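Local coordinates for quercetin 2,3-dioxygenase (Escherichia coli, PDB 1TQ5), which cleaves the flavonol quercetin with dioxygen in vitro, releasing carbon monoxide, as a metal-dependent bicupin dioxygenase of the pirin family whose physiological role is unknown, at residues G71-Q76 with H101-P106; D45-A50 with R111-Q116; L143-D148 with Q158-Y163; F90-A95 with G152-H157. One frame throughout, in Å; residues are numbered along the deposited sequence.

Interaction 1 (G71-Q76 with H101-P106); sequences GTVEHQ and HSEYNP. With CD (cadmium ion), chain B.
The side chain of E74 lies over one face of the Y104 ring, its CB 3.7 Å from the ring centroid in a CH-pi contact displaced toward the rim. With CG anti to the backbone N (chi1 175°) and the chain bent at the next bond, the E74 side chain runs alongside that of Y104 and points the same way, the carboxylate plane turned 29° from the ring. A water lies 2.6 Å from Y104 OH and donates to E74 OE1 at 2.8 Å, bridging the two polar ends. T72 CG2 meets P106 CG at 4.1 Å, the side chains crossing at about a right angle.

Beneath them the strands run antiparallel. E74 and Y104 form one hydrogen-bonded pair, with E74 N giving a nearly straight bond to Y104 O (2.9 Å, 168°), and Q76 and S102 form another. H75 and E103, the non-hydrogen-bonded pair between them, turn to the other face, where H101 NE2 binds the cadmium ion at 2.6 Å. H59 is a second protein ligand of that ion, and E103 is a probable ligand of the native divalent metal. This is the metal-bearing sheet of the N-terminal cupin: strand 99-104 lies between strands 53-59 and 72-77, strand 82-86 flanks the latter, and Q91 and M93 of strand 90-94 pack against the metal-side face.

Interaction 2 (D45-A50 with R111-Q116); sequences DDVIEA and RLHLYQ
H113 and D45 join their side chains by a hydrogen bond from NE2 to OD1 of 2.8 Å, with an N-H...O angle of 147°. The carboxylate oxygen accepts on its syn side, and ring and carboxylate are nearly coplanar, 19° apart. H113 and D45 rise from the same face of the sheet; with CG anti to the backbone N (chi1 -174°) the H113 ring extends toward D45. D45 OD2 makes a salt bridge with R10.

Apolar contact adds to this hold on the imidazole: V47 CG2 sits over one ring face, 4.0 Å from the centroid. An alanine in place of H113 would probably leave D45 OD1 without its N-H donor and V47 CG2 without the ring it covers. On the reverse face I48 and L112 run side by side, CD1 to CD2 4.1 Å apart.

The backbone pairing is regular antiparallel, joining neighbouring strands 40-48 and 112-119 in the larger sheet of the N-terminal cupin. Four bonds link D46 with L114 and I48 with L112, the shortest from I48 N to L112 O at 2.7 Å.

Among the polar side chains, D46 OD1 bonds S20, Q116 NE2 bonds T66, and R111 forms a salt bridge with E70.

Interaction 3 (L143-D148 with Q158-Y163); sequences LVLSPD and QDMELY
L143 lays its CD1 over one face of the Y163 ring, 3.9 Å from the centroid and set toward the rim, the closest ring atom being CE1 at 3.6 Å. On the reverse face L145 and L162 lie side by side, pointing the same way, with L145 CD1 3.8 Å from L162 CD2. This is the tight part of the contact, and a classic beta bulge lies within it. V144 and L145 both face L162: V144 N bonds L162 O at 2.8 Å, L145 N reaches the same oxygen only weakly, and L162 N returns a bond to L145 O at 3.1 Å.

Toward P147 the pairing gives way to a looser, partly exposed edge. There the proline ring carbons rest on backbone oxygens, CD lying 3.4 Å from M160 O, as the chain passes through an inverse gamma turn centred on D159.

Y163 OH donates to E161 OE1 at 2.9 Å, approaching from above the carboxylate plane, while E161 OE2 forms a salt bridge with R150. A leucine in place of Y163 would probably deprive E161 OE1 of its phenol donor and L143 CD1 of the aromatic face beneath it. The chemistry is thus divided: the hydrocarbon face of L145, M160 and L162 packs against L65 and I119 of the N-terminal cupin, whereas the phenol-carboxylate-arginine chain ties together the polar groups beside L143.

Interaction 4 (F90-A95 with G152-H157); sequences FQIMSA and GSLKVH
I92 provides the apolar half of the contact with two branches. Its CG2 meets CD1 of L154 at 4.1 Å, the two side chains sliding past each other in opposite directions. CG1 is anti to the backbone N (chi1 -171°), and the chain continues outward to CD1, which lies 4.3 Å from V156 CG2 and 3.7 Å from the carbonyl oxygen of K155. L145 of the adjoining strand 141-146 touches both I92 and L154 and extends the hydrocarbon cluster.

S94 and H157 meet without a hydrogen bond: the hydroxyl OG of S94 lies at the edge of the imidazole, in its plane and 3.3 Å from the ring carbon CD2 of H157. The hydroxyl is bonded instead to E63 and R129. E63 also accepts, through its other carboxylate oxygen, from the backbone N of H157, and R129 also donates to K155 O, so that each bridges the two segments.

The backbones stay well apart, with CA atoms of I92 and L154 7.9 Å from each other, and do not pair as strands. The contact joins the two cupin domains, strand 90-94 belonging to the N-terminal one and strand 154-155 to the C-terminal one. Direct contact therefore supplies a small hydrocarbon patch, whereas the polar linkage across this domain boundary runs through E63 and R129.

How the interactions relate
Interactions 1 and 2 belong to the two sheets of the N-terminal cupin and touch where N105 and T72 meet L112; their centres are 10 Å apart. The metal site lies at the H101 end of interaction 1: H101 binds the cadmium ion, and the side chain of Q116 in interaction 2 comes within about 5 Å of it. Interaction 4 touches interaction 1 beside this site, M93 and Q91 packing on H101, H75 and E103. In the C-terminal cupin it meets interaction 3, centre to centre 9 Å, through probable backbone hydrogen bonds V144 O to L154 N (2.7 Å) and S146 O to V156 N (2.9 Å). Interaction 3 stays about 14 Å from interaction 1 at the nearest atoms.

Interaction 1 (G71-Q76 with H101-P106)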
loop_
_atom_site.group_PDB
_atom_site.type_symbol
_atom_site.label_atom_id
_atom_site.label_comp_id
_atom_site.label_asym_id
_atom_site.label_seq_id
_atom_site.Cartn_x
_atom_site.Cartn_y
_atom_site.Cartn_z
ATOM N N GLY A 71 -10.265 -12.440 2.108
ATOM C CA GLY A 71 -9.670 -13.668 2.597
ATOM C C GLY A 71 -8.798 -13.482 3.829
ATOM O O GLY A 71 -9.007 -12.571 4.637
ATOM N N THR A 72 -7.810 -14.358 3.970
ATOM C CA THR A 72 -6.904 -14.312 5.104
ATOM C C THR A 72 -5.482 -14.631 4.659
ATOM O O THR A 72 -5.276 -15.394 3.718
ATOM C CB THR A 72 -7.311 -15.354 6.178
ATOM O OG1 THR A 72 -8.701 -15.203 6.500
ATOM C CG2 THR A 72 -6.484 -15.165 7.452
ATOM N N VAL A 73 -4.504 -14.036 5.331
ATOM C CA VAL A 73 -3.108 -14.302 5.028
ATOM C C VAL A 73 -2.403 -14.706 6.316
ATOM O O VAL A 73 -2.666 -14.148 7.382
ATOM C CB VAL A 73 -2.394 -13.073 4.428
ATOM C CG1 VAL A 73 -2.357 -11.936 5.434
ATOM C CG2 VAL A 73 -0.982 -13.462 3.999
ATOM N N GLU A 74 -1.522 -15.694 6.212
ATOM C CA GLU A 74 -0.762 -16.179 7.355
ATOM C C GLU A 74 0.700 -15.749 7.212
ATOM O O GLU A 74 1.356 -16.059 6.215
ATOM C CB GLU A 74 -0.840 -17.702 7.429
ATOM C CG GLU A 74 0.026 -18.317 8.521
ATOM C CD GLU A 74 -0.743 -18.604 9.793
ATOM O OE1 GLU A 74 -1.727 -19.374 9.730
ATOM O OE2 GLU A 74 -0.360 -18.069 10.856
ATOM N N HIS A 75 1.203 -15.038 8.214
ATOM C CA HIS A 75 2.579 -14.569 8.197
ATOM C C HIS A 75 3.495 -15.384 9.110
ATOM O O HIS A 75 3.098 -15.798 10.200
ATOM C CB HIS A 75 2.621 -13.091 8.600
ATOM C CG HIS A 75 3.991 -12.582 8.914
ATOM N ND1 HIS A 75 4.609 -12.806 10.126
ATOM C CD2 HIS A 75 4.864 -11.854 8.176
ATOM C CE1 HIS A 75 5.802 -12.236 10.123
ATOM N NE2 HIS A 75 5.980 -11.653 8.951
ATOM N N GLN A 76 4.722 -15.607 8.642
ATOM C CA GLN A 76 5.743 -16.336 9.389
ATOM C C GLN A 76 7.086 -15.679 9.076
ATOM O O GLN A 76 7.391 -15.408 7.912
ATOM C CB GLN A 76 5.764 -17.807 8.968
ATOM C CG GLN A 76 4.533 -18.590 9.408
ATOM C CD GLN A 76 4.462 -19.972 8.788
ATOM O OE1 GLN A 76 5.367 -20.791 8.952
ATOM N NE2 GLN A 76 3.378 -20.241 8.073
ATOM N N HIS A 101 10.981 -14.225 5.568
ATOM C CA HIS A 101 9.582 -14.431 5.900
ATOM C C HIS A 101 8.837 -15.120 4.778
ATOM O O HIS A 101 9.348 -15.263 3.669
ATOM C CB HIS A 101 8.890 -13.101 6.229
ATOM C CG HIS A 101 8.544 -12.278 5.025
ATOM N ND1 HIS A 101 7.381 -11.545 4.937
ATOM C CD2 HIS A 101 9.209 -12.069 3.864
ATOM C CE1 HIS A 101 7.342 -10.922 3.773
ATOM N NE2 HIS A 101 8.439 -11.222 3.102
ATOM N N SER A 102 7.627 -15.563 5.089
ATOM C CA SER A 102 6.774 -16.214 4.114
ATOM C C SER A 102 5.351 -15.768 4.411
ATOM O O SER A 102 5.038 -15.380 5.538
ATOM C CB SER A 102 6.873 -17.737 4.236
ATOM O OG SER A 102 6.258 -18.184 5.427
ATOM N N GLU A 103 4.506 -15.811 3.390
ATOM C CA GLU A 103 3.101 -15.430 3.503
ATOM C C GLU A 103 2.295 -16.381 2.640
ATOM O O GLU A 103 2.589 -16.543 1.460
ATOM C CB GLU A 103 2.870 -14.005 2.990
ATOM C CG GLU A 103 2.823 -12.935 4.060
ATOM C CD GLU A 103 4.135 -12.201 4.198
ATOM O OE1 GLU A 103 4.704 -11.824 3.150
ATOM O OE2 GLU A 103 4.586 -11.991 5.345
ATOM N N TYR A 104 1.276 -17.001 3.216
ATOM C CA TYR A 104 0.462 -17.918 2.442
ATOM C C TYR A 104 -1.015 -17.786 2.775
ATOM O O TYR A 104 -1.397 -17.147 3.756
ATOM C CB TYR A 104 0.939 -19.362 2.661
ATOM C CG TYR A 104 0.585 -19.938 4.008
ATOM C CD1 TYR A 104 -0.658 -20.525 4.229
ATOM C CD2 TYR A 104 1.482 -19.874 5.073
ATOM C CE1 TYR A 104 -1.003 -21.033 5.476
ATOM C CE2 TYR A 104 1.147 -20.378 6.325
ATOM C CZ TYR A 104 -0.098 -20.954 6.520
ATOM O OH TYR A 104 -0.450 -21.434 7.763
ATOM N N ASN A 105 -1.840 -18.376 1.925
ATOM C CA ASN A 105 -3.279 -18.366 2.099
ATOM C C ASN A 105 -3.624 -19.631 2.872
ATOM O O ASN A 105 -3.525 -20.732 2.339
ATOM C CB ASN A 105 -3.958 -18.385 0.735
ATOM C CG ASN A 105 -5.465 -18.355 0.834
ATOM O OD1 ASN A 105 -6.033 -18.412 1.924
ATOM N ND2 ASN A 105 -6.122 -18.269 -0.309
ATOM N N PRO A 106 -4.012 -19.493 4.151
ATOM C CA PRO A 106 -4.362 -20.652 4.984
ATOM C C PRO A 106 -5.676 -21.334 4.599
ATOM O O PRO A 106 -5.909 -22.496 4.936
ATOM C CB PRO A 106 -4.408 -20.060 6.389
ATOM C CG PRO A 106 -4.910 -18.666 6.137
ATOM C CD PRO A 106 -4.079 -18.246 4.935
HETATM CD CD CD B . 8.752 -10.709 0.596
HETATM O O HOH W 1 -8.047 -16.549 2.213
HETATM O O HOH W 2 -1.526 -22.201 10.022
HETATM O O HOH W 3 9.377 -10.259 -1.960
HETATM O O HOH W 4 6.927 -9.017 0.157
#

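Interaction 2 (D45-A50 with R111-Q116)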
loop_
_atom_site.group_PDB
_atom_site.type_symbol
_atom_site.label_atom_id
_atom_site.label_comp_id
_atom_site.label_asym_id
_atom_site.label_seq_id
_atom_site.Cartn_x
_atom_site.Cartn_y
_atom_site.Cartn_z
ATOM N N ASP A 45 -0.645 -5.639 -6.378
ATOM C CA ASP A 45 -2.030 -6.039 -6.175
ATOM C C ASP A 45 -2.003 -7.545 -6.414
ATOM O O ASP A 45 -2.048 -7.985 -7.562
ATOM C CB ASP A 45 -2.892 -5.341 -7.230
ATOM C CG ASP A 45 -4.376 -5.548 -7.017
ATOM O OD1 ASP A 45 -4.774 -6.650 -6.577
ATOM O OD2 ASP A 45 -5.145 -4.605 -7.317
ATOM N N ASP A 46 -1.923 -8.328 -5.340
ATOM C CA ASP A 46 -1.832 -9.788 -5.463
ATOM C C ASP A 46 -3.068 -10.600 -5.109
ATOM O O ASP A 46 -3.770 -10.321 -4.138
ATOM C CB ASP A 46 -0.681 -10.340 -4.608
ATOM C CG ASP A 46 0.646 -9.660 -4.885
ATOM O OD1 ASP A 46 0.874 -9.243 -6.036
ATOM O OD2 ASP A 46 1.469 -9.563 -3.947
ATOM N N VAL A 47 -3.306 -11.635 -5.901
ATOM C CA VAL A 47 -4.416 -12.549 -5.677
ATOM C C VAL A 47 -3.779 -13.929 -5.617
ATOM O O VAL A 47 -3.168 -14.390 -6.592
ATOM C CB VAL A 47 -5.437 -12.483 -6.818
ATOM C CG1 VAL A 47 -6.411 -13.634 -6.707
ATOM C CG2 VAL A 47 -6.178 -11.158 -6.758
ATOM N N ILE A 48 -3.921 -14.575 -4.464
ATOM C CA ILE A 48 -3.330 -15.879 -4.218
ATOM C C ILE A 48 -4.343 -17.005 -4.036
ATOM O O ILE A 48 -5.314 -16.871 -3.299
ATOM C CB ILE A 48 -2.426 -15.817 -2.967
ATOM C CG1 ILE A 48 -1.319 -14.781 -3.191
ATOM C CG2 ILE A 48 -1.833 -17.197 -2.659
ATOM C CD1 ILE A 48 -0.415 -14.580 -1.989
ATOM N N GLU A 49 -4.071 -18.121 -4.705
ATOM C CA GLU A 49 -4.900 -19.322 -4.675
ATOM C C GLU A 49 -4.934 -19.957 -3.281
ATOM O O GLU A 49 -3.972 -19.869 -2.526
ATOM C CB GLU A 49 -4.325 -20.318 -5.688
ATOM C CG GLU A 49 -5.085 -21.603 -5.879
ATOM C CD GLU A 49 -4.245 -22.617 -6.629
ATOM O OE1 GLU A 49 -3.282 -22.184 -7.296
ATOM O OE2 GLU A 49 -4.538 -23.829 -6.561
ATOM N N ALA A 50 -6.041 -20.606 -2.945
ATOM C CA ALA A 50 -6.169 -21.250 -1.643
ATOM C C ALA A 50 -4.990 -22.185 -1.368
ATOM O O ALA A 50 -4.580 -22.955 -2.243
ATOM C CB ALA A 50 -7.479 -22.035 -1.573
ATOM N N ARG A 111 -9.838 -17.847 -1.905
ATOM C CA ARG A 111 -8.688 -17.084 -2.384
ATOM C C ARG A 111 -8.300 -15.929 -1.467
ATOM O O ARG A 111 -9.063 -15.526 -0.577
ATOM C CB ARG A 111 -8.954 -16.527 -3.786
ATOM C CG ARG A 111 -9.967 -15.404 -3.828
ATOM C CD ARG A 111 -10.043 -14.769 -5.217
ATOM N NE ARG A 111 -10.969 -13.643 -5.218
ATOM C CZ ARG A 111 -11.091 -12.762 -6.203
ATOM N NH1 ARG A 111 -11.975 -11.779 -6.097
ATOM N NH2 ARG A 111 -10.333 -12.856 -7.287
ATOM N N LEU A 112 -7.102 -15.405 -1.691
ATOM C CA LEU A 112 -6.590 -14.289 -0.914
ATOM C C LEU A 112 -6.290 -13.119 -1.845
ATOM O O LEU A 112 -5.663 -13.287 -2.886
ATOM C CB LEU A 112 -5.320 -14.706 -0.166
ATOM C CG LEU A 112 -4.421 -13.615 0.433
ATOM C CD1 LEU A 112 -5.145 -12.851 1.527
ATOM C CD2 LEU A 112 -3.159 -14.273 0.988
ATOM N N HIS A 113 -6.757 -11.935 -1.472
ATOM C CA HIS A 113 -6.517 -10.738 -2.266
ATOM C C HIS A 113 -5.884 -9.690 -1.363
ATOM O O HIS A 113 -6.477 -9.284 -0.358
ATOM C CB HIS A 113 -7.829 -10.214 -2.842
ATOM C CG HIS A 113 -7.659 -9.063 -3.779
ATOM N ND1 HIS A 113 -8.728 -8.383 -4.318
ATOM C CD2 HIS A 113 -6.546 -8.474 -4.276
ATOM C CE1 HIS A 113 -8.281 -7.423 -5.108
ATOM N NE2 HIS A 113 -6.960 -7.458 -5.101
ATOM N N LEU A 114 -4.678 -9.251 -1.708
ATOM C CA LEU A 114 -3.999 -8.260 -0.891
ATOM C C LEU A 114 -3.104 -7.294 -1.654
ATOM O O LEU A 114 -2.762 -7.515 -2.817
ATOM C CB LEU A 114 -3.159 -8.959 0.182
ATOM C CG LEU A 114 -2.042 -9.899 -0.294
ATOM C CD1 LEU A 114 -0.949 -9.110 -0.982
ATOM C CD2 LEU A 114 -1.465 -10.643 0.892
ATOM N N TYR A 115 -2.750 -6.206 -0.976
ATOM C CA TYR A 115 -1.835 -5.217 -1.516
ATOM C C TYR A 115 -0.534 -5.424 -0.754
ATOM O O TYR A 115 -0.543 -5.539 0.468
ATOM C CB TYR A 115 -2.319 -3.787 -1.254
ATOM C CG TYR A 115 -3.160 -3.181 -2.354
ATOM C CD1 TYR A 115 -4.533 -3.004 -2.192
ATOM C CD2 TYR A 115 -2.578 -2.759 -3.551
ATOM C CE1 TYR A 115 -5.309 -2.417 -3.194
ATOM C CE2 TYR A 115 -3.344 -2.172 -4.561
ATOM C CZ TYR A 115 -4.711 -2.003 -4.373
ATOM O OH TYR A 115 -5.475 -1.413 -5.358
ATOM N N GLN A 116 0.576 -5.498 -1.475
ATOM C CA GLN A 116 1.889 -5.645 -0.851
ATOM C C GLN A 116 2.626 -4.346 -1.151
ATOM O O GLN A 116 3.011 -4.095 -2.289
ATOM C CB GLN A 116 2.649 -6.834 -1.440
ATOM C CG GLN A 116 2.308 -8.161 -0.794
ATOM C CD GLN A 116 2.776 -8.247 0.648
ATOM O OE1 GLN A 116 3.977 -8.257 0.928
ATOM N NE2 GLN A 116 1.829 -8.305 1.570
#

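Interaction 3 (L143-D148 with Q158-Y163)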
loop_
_atom_site.group_PDB
_atom_site.type_symbol
_atom_site.label_atom_id
_atom_site.label_comp_id
_atom_site.label_asym_id
_atom_site.label_seq_id
_atom_site.Cartn_x
_atom_site.Cartn_y
_atom_site.Cartn_z
ATOM N N LEU A 143 -5.705 7.251 10.110
ATOM C CA LEU A 143 -4.250 7.198 10.006
ATOM C C LEU A 143 -3.750 5.769 10.231
ATOM O O LEU A 143 -3.973 5.185 11.291
ATOM C CB LEU A 143 -3.633 8.138 11.041
ATOM C CG LEU A 143 -2.121 8.346 11.018
ATOM C CD1 LEU A 143 -1.696 8.945 9.680
ATOM C CD2 LEU A 143 -1.731 9.267 12.164
ATOM N N VAL A 144 -3.069 5.214 9.232
ATOM C CA VAL A 144 -2.562 3.846 9.314
ATOM C C VAL A 144 -1.079 3.772 9.663
ATOM O O VAL A 144 -0.672 2.957 10.495
ATOM C CB VAL A 144 -2.806 3.096 7.987
ATOM C CG1 VAL A 144 -2.248 1.684 8.069
ATOM C CG2 VAL A 144 -4.302 3.053 7.690
ATOM N N LEU A 145 -0.275 4.607 9.013
ATOM C CA LEU A 145 1.161 4.647 9.272
ATOM C C LEU A 145 1.575 6.079 9.582
ATOM O O LEU A 145 1.001 7.025 9.049
ATOM C CB LEU A 145 1.955 4.153 8.059
ATOM C CG LEU A 145 1.741 2.725 7.555
ATOM C CD1 LEU A 145 2.638 2.485 6.346
ATOM C CD2 LEU A 145 2.054 1.726 8.662
ATOM N N SER A 146 2.568 6.222 10.451
ATOM C CA SER A 146 3.092 7.525 10.844
ATOM C C SER A 146 4.519 7.351 11.343
ATOM O O SER A 146 4.894 6.275 11.817
ATOM C CB SER A 146 2.248 8.141 11.960
ATOM O OG SER A 146 0.996 8.574 11.459
ATOM N N PRO A 147 5.335 8.409 11.242
ATOM C CA PRO A 147 6.728 8.343 11.697
ATOM C C PRO A 147 6.815 8.164 13.216
ATOM O O PRO A 147 7.742 7.539 13.726
ATOM C CB PRO A 147 7.302 9.691 11.253
ATOM C CG PRO A 147 6.419 10.096 10.102
ATOM C CD PRO A 147 5.056 9.701 10.593
ATOM N N ASP A 148 5.840 8.716 13.932
ATOM C CA ASP A 148 5.819 8.636 15.391
ATOM C C ASP A 148 4.709 7.745 15.942
ATOM O O ASP A 148 4.533 7.648 17.156
ATOM C CB ASP A 148 5.672 10.038 15.981
ATOM C CG ASP A 148 4.557 10.828 15.328
ATOM O OD1 ASP A 148 3.463 10.261 15.123
ATOM O OD2 ASP A 148 4.773 12.021 15.024
ATOM N N GLN A 158 10.064 6.071 8.250
ATOM C CA GLN A 158 10.199 6.948 7.101
ATOM C C GLN A 158 9.318 8.163 7.348
ATOM O O GLN A 158 8.268 8.054 7.982
ATOM C CB GLN A 158 9.768 6.197 5.831
ATOM C CG GLN A 158 9.823 6.985 4.528
ATOM C CD GLN A 158 11.115 7.759 4.350
ATOM O OE1 GLN A 158 11.257 8.871 4.856
ATOM N NE2 GLN A 158 12.066 7.170 3.635
ATOM N N ASP A 159 9.761 9.322 6.878
ATOM C CA ASP A 159 9.001 10.555 7.051
ATOM C C ASP A 159 7.776 10.510 6.142
ATOM O O ASP A 159 7.685 11.263 5.173
ATOM C CB ASP A 159 9.867 11.765 6.684
ATOM C CG ASP A 159 9.150 13.086 6.904
ATOM O OD1 ASP A 159 9.542 14.091 6.272
ATOM O OD2 ASP A 159 8.203 13.121 7.719
HETATM N N MSE A 160 6.836 9.624 6.449
HETATM C CA MSE A 160 5.637 9.507 5.629
HETATM C C MSE A 160 4.409 9.105 6.429
HETATM O O MSE A 160 4.509 8.444 7.459
HETATM C CB MSE A 160 5.865 8.480 4.507
HETATM C CG MSE A 160 5.849 7.017 4.953
HETATM SE SE MSE A 160 4.177 6.326 5.161
HETATM C CE MSE A 160 3.789 5.936 3.438
ATOM N N GLU A 161 3.246 9.521 5.941
ATOM C CA GLU A 161 1.980 9.182 6.571
ATOM C C GLU A 161 1.103 8.470 5.547
ATOM O O GLU A 161 1.123 8.805 4.362
ATOM C CB GLU A 161 1.256 10.438 7.047
ATOM C CG GLU A 161 2.004 11.252 8.076
ATOM C CD GLU A 161 1.169 12.402 8.590
ATOM O OE1 GLU A 161 0.592 13.130 7.752
ATOM O OE2 GLU A 161 1.089 12.582 9.823
ATOM N N LEU A 162 0.338 7.490 6.011
ATOM C CA LEU A 162 -0.569 6.736 5.156
ATOM C C LEU A 162 -1.950 6.765 5.795
ATOM O O LEU A 162 -2.105 6.471 6.979
ATOM C CB LEU A 162 -0.110 5.278 5.012
ATOM C CG LEU A 162 -1.066 4.327 4.272
ATOM C CD1 LEU A 162 -1.280 4.799 2.831
ATOM C CD2 LEU A 162 -0.498 2.906 4.289
ATOM N N TYR A 163 -2.947 7.135 5.004
ATOM C CA TYR A 163 -4.319 7.201 5.476
ATOM C C TYR A 163 -5.201 6.270 4.660
ATOM O O TYR A 163 -4.969 6.072 3.465
ATOM C CB TYR A 163 -4.878 8.614 5.310
ATOM C CG TYR A 163 -4.159 9.697 6.070
ATOM C CD1 TYR A 163 -4.640 10.147 7.297
ATOM C CD2 TYR A 163 -3.009 10.291 5.553
ATOM C CE1 TYR A 163 -3.998 11.168 7.988
ATOM C CE2 TYR A 163 -2.357 11.309 6.234
ATOM C CZ TYR A 163 -2.858 11.744 7.452
ATOM O OH TYR A 163 -2.214 12.752 8.136
#

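Interaction 4 (F90-A95 with G152-H157)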
loop_
_atom_site.group_PDB
_atom_site.type_symbol
_atom_site.label_atom_id
_atom_site.label_comp_id
_atom_site.label_asym_id
_atom_site.label_seq_id
_atom_site.Cartn_x
_atom_site.Cartn_y
_atom_site.Cartn_z
ATOM N N PHE A 90 -4.206 -4.709 8.531
ATOM C CA PHE A 90 -2.874 -4.381 8.047
ATOM C C PHE A 90 -1.833 -5.111 8.880
ATOM O O PHE A 90 -2.130 -5.652 9.941
ATOM C CB PHE A 90 -2.603 -2.880 8.202
ATOM C CG PHE A 90 -3.435 -1.998 7.310
ATOM C CD1 PHE A 90 -2.986 -1.648 6.041
ATOM C CD2 PHE A 90 -4.646 -1.485 7.754
ATOM C CE1 PHE A 90 -3.736 -0.791 5.228
ATOM C CE2 PHE A 90 -5.401 -0.632 6.951
ATOM C CZ PHE A 90 -4.944 -0.282 5.686
ATOM N N GLN A 91 -0.602 -5.106 8.387
ATOM C CA GLN A 91 0.519 -5.693 9.091
ATOM C C GLN A 91 1.718 -4.968 8.505
ATOM O O GLN A 91 1.692 -4.562 7.345
ATOM C CB GLN A 91 0.623 -7.205 8.841
ATOM C CG GLN A 91 1.315 -7.623 7.541
ATOM C CD GLN A 91 1.388 -9.134 7.375
ATOM O OE1 GLN A 91 1.264 -9.882 8.341
ATOM N NE2 GLN A 91 1.600 -9.587 6.144
ATOM N N ILE A 92 2.747 -4.754 9.311
ATOM C CA ILE A 92 3.932 -4.095 8.796
ATOM C C ILE A 92 5.164 -4.793 9.339
ATOM O O ILE A 92 5.161 -5.300 10.462
ATOM C CB ILE A 92 3.962 -2.593 9.161
ATOM C CG1 ILE A 92 5.113 -1.907 8.414
ATOM C CG2 ILE A 92 4.118 -2.414 10.659
ATOM C CD1 ILE A 92 5.114 -0.394 8.531
HETATM N N MSE A 93 6.209 -4.830 8.525
HETATM C CA MSE A 93 7.455 -5.474 8.905
HETATM C C MSE A 93 8.643 -4.653 8.408
HETATM O O MSE A 93 8.650 -4.178 7.271
HETATM C CB MSE A 93 7.495 -6.873 8.291
HETATM C CG MSE A 93 8.669 -7.742 8.692
HETATM SE SE MSE A 93 8.559 -9.359 7.873
HETATM C CE MSE A 93 9.399 -8.996 6.320
ATOM N N SER A 94 9.634 -4.472 9.272
ATOM C CA SER A 94 10.842 -3.744 8.915
ATOM C C SER A 94 11.935 -4.787 8.729
ATOM O O SER A 94 12.298 -5.480 9.677
ATOM C CB SER A 94 11.246 -2.780 10.034
ATOM O OG SER A 94 10.298 -1.740 10.195
ATOM N N ALA A 95 12.448 -4.916 7.507
ATOM C CA ALA A 95 13.499 -5.893 7.241
ATOM C C ALA A 95 14.757 -5.537 8.033
ATOM O O ALA A 95 15.520 -6.415 8.436
ATOM C CB ALA A 95 13.813 -5.942 5.747
ATOM N N GLY A 152 -2.964 6.351 17.213
ATOM C CA GLY A 152 -3.285 4.952 16.990
ATOM C C GLY A 152 -2.795 4.328 15.697
ATOM O O GLY A 152 -3.239 3.238 15.328
ATOM N N SER A 153 -1.879 4.998 15.010
ATOM C CA SER A 153 -1.340 4.470 13.764
ATOM C C SER A 153 -0.130 3.580 14.060
ATOM O O SER A 153 0.400 3.585 15.175
ATOM C CB SER A 153 -0.914 5.622 12.848
ATOM O OG SER A 153 0.159 6.356 13.419
ATOM N N LEU A 154 0.299 2.815 13.061
ATOM C CA LEU A 154 1.460 1.948 13.210
ATOM C C LEU A 154 2.699 2.752 12.828
ATOM O O LEU A 154 2.649 3.591 11.924
ATOM C CB LEU A 154 1.340 0.724 12.293
ATOM C CG LEU A 154 0.352 -0.383 12.674
ATOM C CD1 LEU A 154 0.230 -1.381 11.529
ATOM C CD2 LEU A 154 0.832 -1.084 13.941
ATOM N N LYS A 155 3.812 2.506 13.509
ATOM C CA LYS A 155 5.034 3.238 13.202
ATOM C C LYS A 155 5.676 2.782 11.902
ATOM O O LYS A 155 5.665 1.600 11.563
ATOM C CB LYS A 155 6.058 3.104 14.334
ATOM C CG LYS A 155 7.385 3.789 14.015
ATOM C CD LYS A 155 8.231 4.031 15.252
ATOM C CE LYS A 155 7.638 5.130 16.120
ATOM N NZ LYS A 155 8.460 5.387 17.342
ATOM N N VAL A 156 6.227 3.740 11.171
ATOM C CA VAL A 156 6.913 3.454 9.923
ATOM C C VAL A 156 8.212 4.242 10.013
ATOM O O VAL A 156 8.211 5.400 10.425
ATOM C CB VAL A 156 6.066 3.893 8.684
ATOM C CG1 VAL A 156 5.895 5.401 8.657
ATOM C CG2 VAL A 156 6.722 3.395 7.404
ATOM N N HIS A 157 9.323 3.601 9.663
ATOM C CA HIS A 157 10.636 4.241 9.720
ATOM C C HIS A 157 10.914 5.078 8.477
ATOM O O HIS A 157 11.874 4.836 7.746
ATOM C CB HIS A 157 11.722 3.177 9.887
ATOM C CG HIS A 157 11.623 2.418 11.172
ATOM N ND1 HIS A 157 11.842 3.004 12.401
ATOM C CD2 HIS A 157 11.316 1.124 11.422
ATOM C CE1 HIS A 157 11.673 2.103 13.352
ATOM N NE2 HIS A 157 11.353 0.954 12.785
#